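Long-range contacts in PnpC (Pseudomonas putida, PDB 3N9T), which probably cleaves the aromatic ring of hydroxyquinol between two neighbouring hydroxyl-bearing carbons, using ferric iron and molecular oxygen: residues Ser79-Val84 with Asp246-Val251; Val151-Asp156 with Ala217-Met222; Tyr194-Asp199 with Arg211-Pro216. One frame throughout, in Å; residues are numbered along the deposited sequence.

Interaction 1: Ser79-Val84 with Asp246-Val251. With HGX (1-heptadecanoyl-2-tridecanoyl-3-glycerol-phosphonyl choline), chain B.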
loop_
_atom_site.group_PDB
_atom_site.type_symbol
_atom_site.label_atom_id
_atom_site.label_comp_id
_atom_site.label_asym_id
_atom_site.label_seq_id
_atom_site.Cartn_x
_atom_site.Cartn_y
_atom_site.Cartn_z
ATOM N N SER A 79 -4.330 7.840 -2.166
ATOM C CA SER A 79 -4.371 8.468 -0.797
ATOM C C SER A 79 -5.535 9.445 -0.687
ATOM O O SER A 79 -6.308 9.410 0.301
ATOM C CB SER A 79 -3.053 9.256 -0.494
ATOM O OG SER A 79 -3.143 9.880 0.792
ATOM N N ASP A 80 -5.739 10.245 -1.749
ATOM C CA ASP A 80 -6.820 11.270 -1.701
ATOM C C ASP A 80 -8.184 10.611 -1.661
ATOM O O ASP A 80 -8.992 10.967 -0.830
ATOM C CB ASP A 80 -6.792 12.180 -2.927
ATOM C CG ASP A 80 -5.526 13.066 -3.023
ATOM O OD1 ASP A 80 -4.818 13.334 -2.042
ATOM O OD2 ASP A 80 -5.303 13.575 -4.127
ATOM N N THR A 81 -8.430 9.657 -2.589
ATOM C CA THR A 81 -9.730 8.994 -2.735
ATOM C C THR A 81 -10.058 8.010 -1.608
ATOM O O THR A 81 -11.213 7.627 -1.441
ATOM C CB THR A 81 -9.914 8.301 -4.121
ATOM O OG1 THR A 81 -8.859 7.355 -4.335
ATOM C CG2 THR A 81 -9.886 9.371 -5.253
ATOM N N LEU A 82 -9.072 7.649 -0.812
ATOM C CA LEU A 82 -9.337 6.804 0.357
ATOM C C LEU A 82 -9.363 7.648 1.613
ATOM O O LEU A 82 -9.504 7.113 2.736
ATOM C CB LEU A 82 -8.269 5.717 0.519
ATOM C CG LEU A 82 -8.172 4.677 -0.590
ATOM C CD1 LEU A 82 -7.090 3.668 -0.272
ATOM C CD2 LEU A 82 -9.550 3.973 -0.649
ATOM N N GLY A 83 -9.242 8.968 1.442
ATOM C CA GLY A 83 -9.410 9.935 2.575
ATOM C C GLY A 83 -8.180 10.105 3.472
ATOM O O GLY A 83 -8.211 10.823 4.497
ATOM N N VAL A 84 -7.095 9.471 3.066
ATOM C CA VAL A 84 -5.882 9.526 3.851
ATOM C C VAL A 84 -5.248 10.934 3.776
ATOM O O VAL A 84 -4.811 11.447 4.783
ATOM C CB VAL A 84 -4.881 8.447 3.413
ATOM C CG1 VAL A 84 -3.566 8.639 4.173
ATOM C CG2 VAL A 84 -5.440 7.065 3.780
ATOM N N ASP A 246 -17.878 14.702 -2.161
ATOM C CA ASP A 246 -16.565 15.035 -2.694
ATOM C C ASP A 246 -15.744 13.772 -2.779
ATOM O O ASP A 246 -15.530 13.087 -1.741
ATOM C CB ASP A 246 -15.872 16.068 -1.775
ATOM C CG ASP A 246 -14.499 16.557 -2.330
ATOM O OD1 ASP A 246 -14.044 16.136 -3.433
ATOM O OD2 ASP A 246 -13.856 17.370 -1.655
ATOM N N ALA A 247 -15.258 13.469 -3.978
ATOM C CA ALA A 247 -14.468 12.256 -4.205
ATOM C C ALA A 247 -13.199 12.157 -3.325
ATOM O O ALA A 247 -12.648 11.052 -3.133
ATOM C CB ALA A 247 -14.092 12.088 -5.673
ATOM N N VAL A 248 -12.724 13.304 -2.829
ATOM C CA VAL A 248 -11.493 13.257 -2.029
ATOM C C VAL A 248 -11.751 13.856 -0.658
ATOM O O VAL A 248 -10.836 14.193 0.052
ATOM C CB VAL A 248 -10.303 13.933 -2.748
ATOM C CG1 VAL A 248 -10.062 13.350 -4.168
ATOM C CG2 VAL A 248 -10.540 15.463 -2.899
ATOM N N PHE A 249 -13.032 13.972 -0.314
ATOM C CA PHE A 249 -13.488 14.339 1.003
ATOM C C PHE A 249 -12.882 15.678 1.517
ATOM O O PHE A 249 -12.594 15.788 2.710
ATOM C CB PHE A 249 -13.172 13.195 1.987
ATOM C CG PHE A 249 -13.451 11.823 1.444
ATOM C CD1 PHE A 249 -14.761 11.368 1.355
ATOM C CD2 PHE A 249 -12.417 11.005 1.002
ATOM C CE1 PHE A 249 -15.067 10.143 0.854
ATOM C CE2 PHE A 249 -12.704 9.743 0.460
ATOM C CZ PHE A 249 -14.035 9.290 0.439
ATOM N N GLY A 250 -12.719 16.654 0.616
ATOM C CA GLY A 250 -12.179 17.982 0.950
ATOM C C GLY A 250 -13.138 18.932 1.706
ATOM O O GLY A 250 -12.701 19.886 2.358
ATOM N N VAL A 251 -14.440 18.706 1.567
ATOM C CA VAL A 251 -15.436 19.693 1.952
ATOM C C VAL A 251 -15.565 19.619 3.451
ATOM O O VAL A 251 -15.655 18.510 4.006
ATOM C CB VAL A 251 -16.864 19.379 1.323
ATOM C CG1 VAL A 251 -17.964 20.420 1.788
ATOM C CG2 VAL A 251 -16.797 19.358 -0.192
HETATM O O11 HGX B . -13.124 -8.067 -5.093
HETATM C C11 HGX B . -12.039 -7.916 -5.562
HETATM C C12 HGX B . -10.851 -8.180 -4.695
HETATM C C13 HGX B . -10.428 -6.911 -3.997
HETATM C C14 HGX B . -9.113 -7.266 -3.357
HETATM C C15 HGX B . -8.579 -6.131 -2.577
HETATM C C16 HGX B . -7.428 -6.626 -1.760
HETATM C C17 HGX B . -6.645 -5.435 -1.270
HETATM C C18 HGX B . -5.789 -5.908 -0.112
HETATM C C19 HGX B . -4.443 -5.217 -0.118
HETATM C C20 HGX B . -3.432 -6.232 0.422
HETATM C C21 HGX B . -2.832 -7.114 -0.678
HETATM C C22 HGX B . -1.312 -7.300 -0.628
HETATM C C23 HGX B . -0.584 -6.470 0.435
HETATM O O3 HGX B . -11.928 -7.496 -6.935
HETATM C C3 HGX B . -13.069 -7.079 -7.679
HETATM C C2 HGX B . -13.066 -5.588 -7.986
HETATM C C1 HGX B . -14.144 -5.354 -9.007
HETATM O O3P HGX B . -15.376 -5.493 -8.318
HETATM O O2 HGX B . -11.858 -5.132 -8.587
HETATM C C31 HGX B . -11.192 -4.028 -7.883
HETATM O O31 HGX B . -11.073 -2.949 -8.410
HETATM C C32 HGX B . -10.545 -4.098 -6.557
HETATM C C33 HGX B . -9.863 -2.730 -6.425
HETATM C C34 HGX B . -8.684 -2.887 -5.504
HETATM C C35 HGX B . -8.596 -1.822 -4.440
HETATM C C36 HGX B . -7.331 -2.058 -3.695
HETATM C C37 HGX B . -6.937 -0.735 -3.066
HETATM C C38 HGX B . -5.811 -1.068 -2.131
HETATM C C39 HGX B . -4.946 0.151 -1.881
HETATM C C40 HGX B . -4.687 0.386 -0.402
HETATM C C42 HGX B . -3.433 -0.318 0.121
HETATM C C43 HGX B . -2.334 0.643 0.611
HETATM C C44 HGX B . -2.841 2.002 1.103
HETATM C C45 HGX B . -2.139 3.119 0.335
HETATM C C46 HGX B . -2.964 4.414 0.204
HETATM C C47 HGX B . -2.160 5.602 0.723
HETATM C C48 HGX B . -1.218 5.965 -0.406
HETATM O O1 HGX B . -16.377 -6.074 -10.540
HETATM P P1 HGX B . -16.535 -6.334 -9.038
HETATM O O4 HGX B . -16.420 -7.745 -8.488
HETATM O O5 HGX B . -17.903 -5.613 -8.508
HETATM C C4 HGX B . -19.192 -6.037 -9.003
HETATM C C5 HGX B . -19.904 -4.942 -9.813
HETATM N N1 HGX B . -19.740 -4.956 -11.298
HETATM C C6 HGX B . -20.980 -4.422 -11.900
HETATM C C7 HGX B . -19.487 -6.301 -11.876
HETATM C C8 HGX B . -18.640 -4.042 -11.664
HETATM O O HOH W 1 -8.463 12.785 1.166
#
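The Schellman motif that ends helix 74-81 packs Asp80, Thr81 and Gly83 against Val248 and Phe249 of a type I beta turn running from Asp246 to Phe249. Gly83 takes a positive phi of 81° while its N bonds back to Asp80 O and Val84 N to Ser79 O, and a side chain here would also crowd the Phe249 ring, whose CD2 lies 3.6 Å from Gly83 CA. The same ring turns its edge to the helix end, with CE2 3.2 Å from Thr81 O, a carbonyl that probably takes a hydrogen bond from Arg211. Beside it, Val248 CG1 rests 3.7 Å from Asp80 CB and reaches the methyl of Thr81, whose OG1 is turned back to Leu77 O. The turn is itself held by Asp246: OD1 accepts from Val248 N in an Asx turn, and OD2 takes Gly250 N. At the far end of the helix segment, Ser79 CB touches the lipid tail at C48, 3.8 Å away. No direct hydrogen bond spans the two segments; one water donates to both Asp80 O and Val248 O, so the join relies on apolar packing, weak CA-H...O contacts and the ring edge beside a carbonyl oxygen.

Interaction 2: Val151-Asp156 with Ala217-Met222. With FE (Fe (III) ion), chain D.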
loop_
_atom_site.group_PDB
_atom_site.type_symbol
_atom_site.label_atom_id
_atom_site.label_comp_id
_atom_site.label_asym_id
_atom_site.label_seq_id
_atom_site.Cartn_x
_atom_site.Cartn_y
_atom_site.Cartn_z
ATOM N N VAL A 151 -4.401 32.521 -5.013
ATOM C CA VAL A 151 -5.671 31.819 -5.326
ATOM C C VAL A 151 -5.556 31.167 -6.678
ATOM O O VAL A 151 -4.872 31.681 -7.548
ATOM C CB VAL A 151 -6.904 32.764 -5.309
ATOM C CG1 VAL A 151 -6.985 33.387 -3.947
ATOM C CG2 VAL A 151 -6.769 33.908 -6.380
ATOM N N TRP A 152 -6.262 30.048 -6.857
ATOM C CA TRP A 152 -6.285 29.368 -8.153
ATOM C C TRP A 152 -7.596 28.522 -8.243
ATOM O O TRP A 152 -8.184 28.083 -7.216
ATOM C CB TRP A 152 -4.965 28.571 -8.377
ATOM C CG TRP A 152 -4.691 27.368 -7.475
ATOM C CD1 TRP A 152 -4.851 26.012 -7.794
ATOM C CD2 TRP A 152 -4.225 27.400 -6.089
ATOM N NE1 TRP A 152 -4.464 25.224 -6.679
ATOM C CE2 TRP A 152 -4.078 26.050 -5.650
ATOM C CE3 TRP A 152 -3.885 28.452 -5.199
ATOM C CZ2 TRP A 152 -3.685 25.714 -4.319
ATOM C CZ3 TRP A 152 -3.479 28.137 -3.905
ATOM C CH2 TRP A 152 -3.406 26.757 -3.466
ATOM N N GLN A 153 -8.070 28.330 -9.462
ATOM C CA GLN A 153 -9.302 27.592 -9.710
ATOM C C GLN A 153 -9.273 27.054 -11.147
ATOM O O GLN A 153 -8.496 27.547 -11.994
ATOM C CB GLN A 153 -10.509 28.516 -9.562
ATOM C CG GLN A 153 -10.620 29.643 -10.525
ATOM C CD GLN A 153 -11.968 30.394 -10.386
ATOM O OE1 GLN A 153 -12.063 31.310 -9.594
ATOM N NE2 GLN A 153 -13.007 29.968 -11.122
ATOM N N THR A 154 -10.115 26.054 -11.428
ATOM C CA THR A 154 -10.194 25.507 -12.799
ATOM C C THR A 154 -10.929 26.449 -13.694
ATOM O O THR A 154 -11.681 27.311 -13.224
ATOM C CB THR A 154 -11.000 24.210 -12.891
ATOM O OG1 THR A 154 -12.234 24.397 -12.197
ATOM C CG2 THR A 154 -10.258 23.058 -12.327
ATOM N N ALA A 155 -10.708 26.296 -15.006
ATOM C CA ALA A 155 -11.536 27.007 -15.983
ATOM C C ALA A 155 -12.877 26.246 -16.129
ATOM O O ALA A 155 -13.060 25.205 -15.470
ATOM C CB ALA A 155 -10.798 27.062 -17.310
ATOM N N ASP A 156 -13.793 26.767 -16.956
ATOM C CA ASP A 156 -14.996 26.019 -17.417
ATOM C C ASP A 156 -14.671 24.584 -17.880
ATOM O O ASP A 156 -15.323 23.642 -17.414
ATOM C CB ASP A 156 -15.762 26.783 -18.512
ATOM C CG ASP A 156 -16.742 27.871 -17.944
ATOM O OD1 ASP A 156 -16.839 28.048 -16.681
ATOM O OD2 ASP A 156 -17.415 28.561 -18.788
ATOM N N ALA A 217 -17.379 22.280 -7.011
ATOM C CA ALA A 217 -16.740 23.545 -7.407
ATOM C C ALA A 217 -16.054 24.247 -6.235
ATOM O O ALA A 217 -16.580 24.282 -5.128
ATOM C CB ALA A 217 -17.790 24.470 -8.094
ATOM N N HIS A 218 -14.831 24.724 -6.455
ATOM C CA HIS A 218 -14.101 25.397 -5.383
ATOM C C HIS A 218 -13.100 26.390 -5.865
ATOM O O HIS A 218 -12.614 26.280 -6.993
ATOM C CB HIS A 218 -13.356 24.402 -4.491
ATOM C CG HIS A 218 -12.435 23.472 -5.243
ATOM N ND1 HIS A 218 -12.879 22.322 -5.848
ATOM C CD2 HIS A 218 -11.093 23.515 -5.455
ATOM C CE1 HIS A 218 -11.846 21.707 -6.425
ATOM N NE2 HIS A 218 -10.752 22.414 -6.210
ATOM N N LEU A 219 -12.677 27.245 -4.920
ATOM C CA LEU A 219 -11.584 28.173 -5.168
ATOM C C LEU A 219 -10.502 27.833 -4.121
ATOM O O LEU A 219 -10.839 27.683 -2.939
ATOM C CB LEU A 219 -12.110 29.622 -5.022
ATOM C CG LEU A 219 -11.147 30.820 -5.222
ATOM C CD1 LEU A 219 -10.383 30.778 -6.609
ATOM C CD2 LEU A 219 -11.936 32.129 -5.088
ATOM N N HIS A 220 -9.239 27.704 -4.559
ATOM C CA HIS A 220 -8.119 27.337 -3.659
ATOM C C HIS A 220 -7.551 28.601 -3.099
ATOM O O HIS A 220 -7.462 29.573 -3.813
ATOM C CB HIS A 220 -6.993 26.630 -4.407
ATOM C CG HIS A 220 -7.341 25.241 -4.903
ATOM N ND1 HIS A 220 -7.225 24.122 -4.105
ATOM C CD2 HIS A 220 -7.797 24.799 -6.111
ATOM C CE1 HIS A 220 -7.590 23.046 -4.796
ATOM N NE2 HIS A 220 -7.951 23.427 -6.016
ATOM N N PHE A 221 -7.283 28.633 -1.790
ATOM C CA PHE A 221 -6.550 29.769 -1.158
ATOM C C PHE A 221 -5.310 29.288 -0.378
ATOM O O PHE A 221 -5.404 28.300 0.411
ATOM C CB PHE A 221 -7.414 30.481 -0.130
ATOM C CG PHE A 221 -8.492 31.339 -0.718
ATOM C CD1 PHE A 221 -9.661 30.737 -1.236
ATOM C CD2 PHE A 221 -8.340 32.735 -0.790
ATOM C CE1 PHE A 221 -10.666 31.519 -1.788
ATOM C CE2 PHE A 221 -9.384 33.547 -1.328
ATOM C CZ PHE A 221 -10.527 32.923 -1.861
ATOM N N MET A 222 -4.187 30.012 -0.550
ATOM C CA MET A 222 -3.091 29.960 0.395
ATOM C C MET A 222 -2.846 31.381 0.884
ATOM O O MET A 222 -2.543 32.263 0.090
ATOM C CB MET A 222 -1.818 29.413 -0.283
ATOM C CG MET A 222 -0.550 29.407 0.729
ATOM S SD MET A 222 0.831 28.700 -0.112
ATOM C CE MET A 222 1.074 27.233 0.736
HETATM FE FE FE D . -8.981 22.152 -7.037
HETATM O O HOH W 2 -11.033 24.839 -8.837
HETATM O O HOH W 3 -7.371 20.867 -6.521
#
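Val151 meets Phe221 side by side in a non-hydrogen-bonded antiparallel pair, laying its CG1 methyl over the face of the ring, 3.5 Å from Phe221 CD2. A branched aliphatic residue suits this apolar side of the sheet, where Ile186 touches both partners. Trp152 follows, on the side that carries the iron, and forms the hydrogen-bonded pair with His220: His220 N gives a nearly straight bond of 2.9 Å to Trp152 O, while the return bond from Trp152 N to His220 O is weak. With CG set between its backbone N and carbonyl carbon (chi1 67°), the indole lies flat beneath the histidine. Its six-membered ring has His220 CB centred over one face, 3.2 Å from the centroid, and its five-membered ring makes an offset stack with the imidazole, the planes only 6° apart. The opposite face of the imidazole is met near its rim by His218 CD2. Here strand 214-224 carries both histidines of the two-tyrosine, two-histidine iron site of intradiol dioxygenases, and strand 148-152 backs it with Trp152. His220 NE2 binds the ferric iron at 1.9 Å and His218 NE2 at 2.0 Å; Tyr160 and Tyr194 are the other protein ligands. Pro216 O, accepting from His218 ND1, helps fix the rotation of that ring. Gln153 next lays its CB against Leu219 CD1, 3.7 Å away, and its long amide end suits a buried place because Thr188 OG1 and Thr189 O satisfy it. Beyond, Thr154 N donates to a water, 3.0 Å away, that in turn donates to His218 O.

Interaction 3: Tyr194-Asp199 with Arg211-Pro216. With FE (Fe (III) ion), chain D.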
loop_
_atom_site.group_PDB
_atom_site.type_symbol
_atom_site.label_atom_id
_atom_site.label_comp_id
_atom_site.label_asym_id
_atom_site.label_seq_id
_atom_site.Cartn_x
_atom_site.Cartn_y
_atom_site.Cartn_z
ATOM N N TYR A 194 -15.466 19.454 -11.372
ATOM C CA TYR A 194 -14.674 18.792 -12.398
ATOM C C TYR A 194 -14.305 17.399 -11.843
ATOM O O TYR A 194 -14.314 17.254 -10.614
ATOM C CB TYR A 194 -13.421 19.621 -12.732
ATOM C CG TYR A 194 -12.478 19.845 -11.544
ATOM C CD1 TYR A 194 -12.557 21.002 -10.782
ATOM C CD2 TYR A 194 -11.471 18.932 -11.230
ATOM C CE1 TYR A 194 -11.680 21.252 -9.732
ATOM C CE2 TYR A 194 -10.592 19.160 -10.157
ATOM C CZ TYR A 194 -10.694 20.323 -9.393
ATOM O OH TYR A 194 -9.828 20.630 -8.313
ATOM N N PRO A 195 -14.070 16.372 -12.725
ATOM C CA PRO A 195 -13.784 15.032 -12.211
ATOM C C PRO A 195 -12.283 14.835 -12.041
ATOM O O PRO A 195 -11.479 15.475 -12.729
ATOM C CB PRO A 195 -14.302 14.101 -13.343
ATOM C CG PRO A 195 -13.877 14.893 -14.627
ATOM C CD PRO A 195 -14.140 16.361 -14.228
ATOM N N ILE A 196 -11.910 13.960 -11.124
ATOM C CA ILE A 196 -10.510 13.593 -10.987
ATOM C C ILE A 196 -10.151 12.538 -12.054
ATOM O O ILE A 196 -11.052 11.886 -12.593
ATOM C CB ILE A 196 -10.226 13.053 -9.590
ATOM C CG1 ILE A 196 -10.988 11.730 -9.404
ATOM C CG2 ILE A 196 -10.617 14.074 -8.466
ATOM C CD1 ILE A 196 -10.257 10.840 -8.330
ATOM N N PRO A 197 -8.849 12.290 -12.289
ATOM C CA PRO A 197 -8.510 11.296 -13.352
ATOM C C PRO A 197 -9.028 9.886 -13.043
ATOM O O PRO A 197 -8.875 9.360 -11.925
ATOM C CB PRO A 197 -6.971 11.319 -13.382
ATOM C CG PRO A 197 -6.550 12.584 -12.614
ATOM C CD PRO A 197 -7.656 12.932 -11.695
ATOM N N THR A 198 -9.664 9.255 -14.013
ATOM C CA THR A 198 -10.194 7.935 -13.741
ATOM C C THR A 198 -9.632 6.903 -14.714
ATOM O O THR A 198 -10.152 5.829 -14.825
ATOM C CB THR A 198 -11.712 7.960 -13.875
ATOM O OG1 THR A 198 -12.019 8.535 -15.147
ATOM C CG2 THR A 198 -12.320 8.863 -12.842
ATOM N N ASP A 199 -8.589 7.239 -15.442
ATOM C CA ASP A 199 -8.067 6.325 -16.462
ATOM C C ASP A 199 -6.984 5.414 -15.906
ATOM O O ASP A 199 -6.257 4.748 -16.673
ATOM C CB ASP A 199 -7.504 7.127 -17.631
ATOM C CG ASP A 199 -6.427 8.062 -17.224
ATOM O OD1 ASP A 199 -6.367 8.532 -16.047
ATOM O OD2 ASP A 199 -5.617 8.369 -18.117
ATOM N N ARG A 211 -18.627 4.690 -7.021
ATOM C CA ARG A 211 -18.366 6.064 -6.557
ATOM C C ARG A 211 -18.178 6.891 -7.780
ATOM O O ARG A 211 -17.549 6.446 -8.719
ATOM C CB ARG A 211 -17.067 6.123 -5.724
ATOM C CG ARG A 211 -17.334 5.699 -4.279
ATOM C CD ARG A 211 -16.046 5.598 -3.441
ATOM N NE ARG A 211 -15.397 6.903 -3.466
ATOM C CZ ARG A 211 -14.260 7.172 -2.882
ATOM N NH1 ARG A 211 -13.643 6.202 -2.206
ATOM N NH2 ARG A 211 -13.724 8.393 -3.018
ATOM N N HIS A 212 -18.651 8.110 -7.745
ATOM C CA HIS A 212 -18.362 9.026 -8.832
ATOM C C HIS A 212 -16.935 9.667 -8.645
ATOM O O HIS A 212 -16.338 9.539 -7.572
ATOM C CB HIS A 212 -19.489 10.080 -8.908
ATOM C CG HIS A 212 -19.467 11.086 -7.795
ATOM N ND1 HIS A 212 -18.395 11.920 -7.574
ATOM C CD2 HIS A 212 -20.392 11.403 -6.853
ATOM C CE1 HIS A 212 -18.645 12.686 -6.525
ATOM N NE2 HIS A 212 -19.858 12.409 -6.084
ATOM N N ALA A 213 -16.415 10.320 -9.675
ATOM C CA ALA A 213 -15.097 10.925 -9.618
ATOM C C ALA A 213 -15.130 12.455 -9.503
ATOM O O ALA A 213 -14.134 13.110 -9.845
ATOM C CB ALA A 213 -14.253 10.461 -10.856
ATOM N N TRP A 214 -16.243 13.049 -9.043
ATOM C CA TRP A 214 -16.351 14.525 -9.075
ATOM C C TRP A 214 -15.856 15.205 -7.820
ATOM O O TRP A 214 -16.143 14.775 -6.686
ATOM C CB TRP A 214 -17.770 15.035 -9.361
ATOM C CG TRP A 214 -18.264 14.706 -10.724
ATOM C CD1 TRP A 214 -18.868 13.552 -11.105
ATOM C CD2 TRP A 214 -18.175 15.515 -11.895
ATOM N NE1 TRP A 214 -19.166 13.590 -12.444
ATOM C CE2 TRP A 214 -18.764 14.787 -12.955
ATOM C CE3 TRP A 214 -17.709 16.813 -12.152
ATOM C CZ2 TRP A 214 -18.897 15.305 -14.235
ATOM C CZ3 TRP A 214 -17.827 17.314 -13.427
ATOM C CH2 TRP A 214 -18.368 16.547 -14.469
ATOM N N ARG A 215 -15.201 16.335 -8.035
ATOM C CA ARG A 215 -15.108 17.345 -6.989
ATOM C C ARG A 215 -16.156 18.453 -7.095
ATOM O O ARG A 215 -16.402 18.951 -8.194
ATOM C CB ARG A 215 -13.756 17.957 -7.008
ATOM C CG ARG A 215 -12.697 16.839 -6.941
ATOM C CD ARG A 215 -11.597 17.191 -6.001
ATOM N NE ARG A 215 -12.082 17.571 -4.686
ATOM C CZ ARG A 215 -11.442 18.429 -3.919
ATOM N NH1 ARG A 215 -10.305 18.947 -4.340
ATOM N NH2 ARG A 215 -11.906 18.756 -2.730
ATOM N N PRO A 216 -16.754 18.844 -5.962
ATOM C CA PRO A 216 -17.554 20.080 -6.005
ATOM C C PRO A 216 -16.719 21.297 -6.389
ATOM O O PRO A 216 -15.528 21.353 -6.090
ATOM C CB PRO A 216 -18.043 20.263 -4.567
ATOM C CG PRO A 216 -17.121 19.420 -3.727
ATOM C CD PRO A 216 -16.530 18.352 -4.580
HETATM FE FE FE D . -8.981 22.152 -7.037
HETATM O O HOH W 3 -7.371 20.867 -6.521
#
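Tyr194, paired with Arg215 where the short strand 194-195 runs antiparallel to the start of strand 214-224, binds the ferric iron through OH at 2.2 Å, the metal lying in the plane of the phenol at its edge. CG stands between the backbone N and the carbonyl carbon (chi1 60°), which carries the ring off the strand to the iron. Its backbone is held by Arg215 N, which donates to Tyr194 O at 2.9 Å, and by a weaker bond from Tyr194 N to Arg215 O. Pro195 suits the next, non-hydrogen-bonded position, where no N-H is needed toward Trp214; its CD sits over the indole face, 3.9 Å from Trp214 CZ3. Trp214 is steadied in turn by His212 ND1, which accepts from its backbone N at 2.8 Å. Ile196 N then donates to Ala213 O at 2.7 Å, while its two branches diverge, CG1 to Ala213 CB and CG2 to Arg215 CG, 3.8 Å away. An alanine here would probably open a gap beside Ala213 and Arg215 and leave Leu77, Thr81 and Leu206 without their apolar partner. Arg215 carries its guanidinium to a salt bridge with Asp246, and its side chain touches His234 and Phe236 of strand 231-237. Helix 201-209 links the two segments and helix 74-81 lies against Ile196 and Pro197, so the strand pair joins the helical layer to the sheet that bears the metal.

How the interactions relate
Followed from the N terminus, the chain leaves helix 74-81 and meets itself again at 246-251, so interaction 1 closes the outermost loop and ties the N-terminal helices to the catalytic domain. Within it, interaction 2 closes a second loop, from strand 148-152 to strand 214-224, and interaction 3 closes the shortest, around helix 201-209. The three are fully nested and none cross. Interactions 2 and 3 share strand 214-224 and meet at the iron, to which they supply three of the four protein ligands. Interaction 1 touches interaction 3 through Arg211 and Arg215 but not interaction 2, whose nearest atoms are about 7 Å away; interaction 3 therefore bridges helix end and metal site.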